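Local structure of putative PLP-dependent aminotransferase (Bacillus cereus ATCC 10987, 3JU7) at residues 64-76 and 151-163. The protein probably acts as a pyridoxal phosphate-dependent aminotransferase of the DegT/DnrJ/EryC1/StrS family. Numbering follows the deposited sequence.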
# COMPACT_ATOMS: atom_id res chain seq x y z
N LEU A 64 -1.56 5.93 -0.07
CA LEU A 64 -1.31 5.45 -1.44
C LEU A 64 -2.31 6.05 -2.45
O LEU A 64 -1.98 6.31 -3.59
CB LEU A 64 -1.41 3.95 -1.49
CG LEU A 64 -0.40 3.21 -0.62
CD1 LEU A 64 -0.87 1.75 -0.52
CD2 LEU A 64 1.04 3.35 -1.16
N GLY A 65 -3.53 6.28 -2.01
CA GLY A 65 -4.49 6.95 -2.87
C GLY A 65 -4.02 8.38 -3.16
O GLY A 65 -4.13 8.87 -4.29
N LEU A 66 -3.52 9.06 -2.13
CA LEU A 66 -3.02 10.41 -2.33
C LEU A 66 -1.94 10.36 -3.38
O LEU A 66 -1.96 11.16 -4.36
CB LEU A 66 -2.53 11.06 -1.01
CG LEU A 66 -3.63 11.73 -0.18
CD1 LEU A 66 -3.19 11.97 1.26
CD2 LEU A 66 -4.04 13.05 -0.83
N MSE A 67 -1.01 9.42 -3.20
CA MSE A 67 0.15 9.26 -4.10
C MSE A 67 -0.28 9.02 -5.54
O MSE A 67 0.22 9.67 -6.47
CB MSE A 67 1.09 8.16 -3.59
CG MSE A 67 1.87 8.58 -2.32
SE MSE A 67 2.63 7.05 -1.41
CE MSE A 67 3.84 6.60 -2.69
N ALA A 68 -1.23 8.11 -5.73
CA ALA A 68 -1.72 7.76 -7.05
C ALA A 68 -2.32 9.01 -7.70
O ALA A 68 -1.97 9.37 -8.86
CB ALA A 68 -2.78 6.71 -6.94
N ALA A 69 -3.23 9.66 -6.96
CA ALA A 69 -3.98 10.82 -7.44
C ALA A 69 -3.06 12.00 -7.83
O ALA A 69 -3.19 12.55 -8.90
CB ALA A 69 -5.05 11.25 -6.42
N ILE A 70 -2.12 12.35 -6.98
CA ILE A 70 -1.16 13.43 -7.27
C ILE A 70 -0.30 13.09 -8.49
O ILE A 70 -0.14 13.92 -9.38
CB ILE A 70 -0.26 13.71 -6.04
CG1 ILE A 70 -1.09 14.40 -4.95
CG2 ILE A 70 1.01 14.53 -6.40
CD1 ILE A 70 -0.57 14.18 -3.56
N GLN A 71 0.24 11.87 -8.52
CA GLN A 71 1.04 11.38 -9.66
C GLN A 71 0.23 11.49 -10.96
O GLN A 71 0.74 12.01 -11.92
CB GLN A 71 1.50 9.93 -9.43
CG GLN A 71 2.31 9.37 -10.59
CD GLN A 71 3.59 10.16 -10.87
OE1 GLN A 71 4.22 10.68 -9.95
NE2 GLN A 71 3.95 10.28 -12.14
N LEU A 72 -1.02 11.03 -10.99
CA LEU A 72 -1.85 11.17 -12.21
C LEU A 72 -2.13 12.62 -12.61
O LEU A 72 -2.06 12.99 -13.77
CB LEU A 72 -3.21 10.46 -12.03
CG LEU A 72 -4.22 10.63 -13.17
CD1 LEU A 72 -3.68 9.95 -14.42
CD2 LEU A 72 -5.59 10.10 -12.76
N LYS A 73 -2.48 13.44 -11.63
CA LYS A 73 -3.06 14.74 -11.89
C LYS A 73 -2.05 15.89 -11.89
O LYS A 73 -2.34 16.95 -12.38
CB LYS A 73 -4.14 14.99 -10.84
CG LYS A 73 -5.41 14.19 -11.12
CD LYS A 73 -6.58 14.54 -10.25
CE LYS A 73 -7.05 16.00 -10.36
NZ LYS A 73 -7.95 16.30 -11.48
N LYS A 74 -0.86 15.69 -11.34
CA LYS A 74 0.07 16.80 -11.29
C LYS A 74 0.46 17.35 -12.69
O LYS A 74 0.63 16.61 -13.65
CB LYS A 74 1.34 16.43 -10.51
CG LYS A 74 2.14 15.33 -11.16
CD LYS A 74 3.36 14.84 -10.36
CE LYS A 74 4.23 13.97 -11.27
NZ LYS A 74 5.50 13.68 -10.65
N ARG A 75 0.64 18.66 -12.77
CA ARG A 75 1.12 19.25 -14.01
C ARG A 75 2.58 18.91 -14.13
O ARG A 75 3.37 19.08 -13.19
CB ARG A 75 0.89 20.76 -14.02
CG ARG A 75 -0.56 21.08 -13.79
CD ARG A 75 -0.91 22.44 -14.17
NE ARG A 75 -0.08 23.42 -13.50
CZ ARG A 75 -0.27 24.73 -13.59
NH1 ARG A 75 -1.27 25.21 -14.33
NH2 ARG A 75 0.53 25.57 -12.92
N LYS A 76 2.93 18.41 -15.30
CA LYS A 76 4.21 17.75 -15.50
C LYS A 76 5.40 18.72 -15.40
O LYS A 76 6.49 18.30 -15.11
CB LYS A 76 4.21 16.95 -16.83
CG LYS A 76 3.39 15.62 -16.75
N LEU A 151 -10.55 26.27 -9.74
CA LEU A 151 -9.14 26.00 -10.06
C LEU A 151 -9.03 24.91 -11.10
O LEU A 151 -8.26 25.03 -12.06
CB LEU A 151 -8.32 25.62 -8.81
CG LEU A 151 -7.88 26.73 -7.85
CD1 LEU A 151 -7.09 26.14 -6.66
CD2 LEU A 151 -7.06 27.84 -8.60
N GLU A 152 -9.82 23.86 -10.93
CA GLU A 152 -9.80 22.77 -11.91
C GLU A 152 -10.20 23.32 -13.27
O GLU A 152 -9.52 23.10 -14.25
CB GLU A 152 -10.73 21.63 -11.49
CG GLU A 152 -10.11 20.61 -10.51
CD GLU A 152 -9.35 19.50 -11.21
OE1 GLU A 152 -9.67 19.22 -12.38
OE2 GLU A 152 -8.44 18.90 -10.58
N LYS A 153 -11.29 24.09 -13.33
CA LYS A 153 -11.72 24.63 -14.59
C LYS A 153 -10.64 25.51 -15.23
O LYS A 153 -10.58 25.55 -16.45
CB LYS A 153 -13.04 25.38 -14.45
CG LYS A 153 -14.23 24.44 -14.17
CD LYS A 153 -15.59 25.15 -14.23
CE LYS A 153 -15.65 26.39 -13.34
NZ LYS A 153 -17.05 26.92 -13.14
N LYS A 154 -9.80 26.18 -14.44
CA LYS A 154 -8.67 26.99 -14.94
C LYS A 154 -7.41 26.17 -15.29
O LYS A 154 -6.35 26.75 -15.54
CB LYS A 154 -8.25 28.05 -13.89
CG LYS A 154 -9.13 29.32 -13.81
CD LYS A 154 -8.57 30.42 -12.86
N GLY A 155 -7.48 24.84 -15.23
CA GLY A 155 -6.31 24.01 -15.46
C GLY A 155 -5.36 23.82 -14.29
O GLY A 155 -4.25 23.30 -14.47
N VAL A 156 -5.75 24.22 -13.07
CA VAL A 156 -4.95 23.89 -11.88
C VAL A 156 -5.55 22.66 -11.16
O VAL A 156 -6.66 22.73 -10.60
CB VAL A 156 -4.86 25.08 -10.90
CG1 VAL A 156 -4.20 24.65 -9.63
CG2 VAL A 156 -4.09 26.24 -11.54
N PRO A 157 -4.82 21.53 -11.17
CA PRO A 157 -5.32 20.29 -10.58
C PRO A 157 -5.42 20.31 -9.06
O PRO A 157 -4.53 20.78 -8.38
CB PRO A 157 -4.27 19.23 -11.01
CG PRO A 157 -3.09 19.95 -11.41
CD PRO A 157 -3.50 21.34 -11.80
N VAL A 158 -6.52 19.76 -8.55
CA VAL A 158 -6.79 19.69 -7.12
C VAL A 158 -7.12 18.27 -6.71
O VAL A 158 -7.95 17.60 -7.34
CB VAL A 158 -7.99 20.54 -6.75
CG1 VAL A 158 -8.28 20.38 -5.26
CG2 VAL A 158 -7.78 22.00 -7.24
N VAL A 159 -6.44 17.80 -5.68
CA VAL A 159 -6.71 16.53 -5.07
C VAL A 159 -6.94 16.87 -3.62
O VAL A 159 -6.03 17.40 -2.91
CB VAL A 159 -5.53 15.53 -5.21
CG1 VAL A 159 -5.76 14.36 -4.25
CG2 VAL A 159 -5.35 15.04 -6.67
N VAL A 160 -8.15 16.56 -3.17
CA VAL A 160 -8.59 16.92 -1.81
C VAL A 160 -8.35 15.76 -0.85
O VAL A 160 -8.87 14.65 -1.09
CB VAL A 160 -10.09 17.26 -1.80
CG1 VAL A 160 -10.59 17.47 -0.36
CG2 VAL A 160 -10.36 18.48 -2.71
N ASP A 161 -7.52 16.01 0.16
CA ASP A 161 -7.36 15.08 1.29
C ASP A 161 -8.54 15.25 2.26
O ASP A 161 -8.61 16.18 3.04
CB ASP A 161 -6.03 15.33 2.01
CG ASP A 161 -5.75 14.31 3.12
OD1 ASP A 161 -6.69 13.67 3.62
OD2 ASP A 161 -4.57 14.19 3.53
N ALA A 162 -9.47 14.31 2.18
CA ALA A 162 -10.62 14.23 3.05
C ALA A 162 -10.53 12.91 3.81
O ALA A 162 -11.53 12.24 4.01
CB ALA A 162 -11.92 14.29 2.20
N ALA A 163 -9.30 12.54 4.20
CA ALA A 163 -9.02 11.24 4.83
C ALA A 163 -10.01 10.86 5.91
O ALA A 163 -10.50 9.74 5.91
CB ALA A 163 -7.57 11.19 5.38
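V159 turns both its methyl groups against helix 62-73, whose segment 64-73 runs nearly antiparallel to strand 159-161, with axes 9.3 Å apart at closest approach. V159 CG2 lies 3.8 Å from A69 CB, and V159 CG1 meets L66 CD2 at 4.0 Å. This is the close-packed part of the contact: A69 CB packs against both V159 methyls, I184 of the adjoining strand touches both L66 and V159, and A94 of helix 90-97 backs L66. The other branch of L66 reaches the D161 carboxylate, with L66 CD1 3.5 Å from D161 OD2.

Toward the helix C-terminus the packing becomes polar and more open. The K73 chain first passes V159, then bends at chi3 and chi4 (61° and 83°), which brings NZ to E152 OE2 in a 2.8 Å salt bridge on the syn side of the carboxylate. The backbone N of V158 reaches E152 OE2 at 2.9 Å from the anti side and the opposite face; the two bonds tie E152, on helix 146-153, to K73 of helix 62-73 and to the backbone leading into the strand. P157 CG packs 3.2 Å from K73 O, and its ring crosses the aliphatic part of R75 at about a right angle. At this outer end G155, with positive phi, closes helix 146-153 in a Schellman motif, while R75 NH2 hydrogen-bonds to V130 O.

At the buried end, beside L66, D161 OD2 is hydrogen-bonded to T91 OG1 and to N1 of the lysine-pyridoxal phosphate residue at position 191, the aspartate–pyridine nitrogen pairing characteristic of fold-type I PLP enzymes.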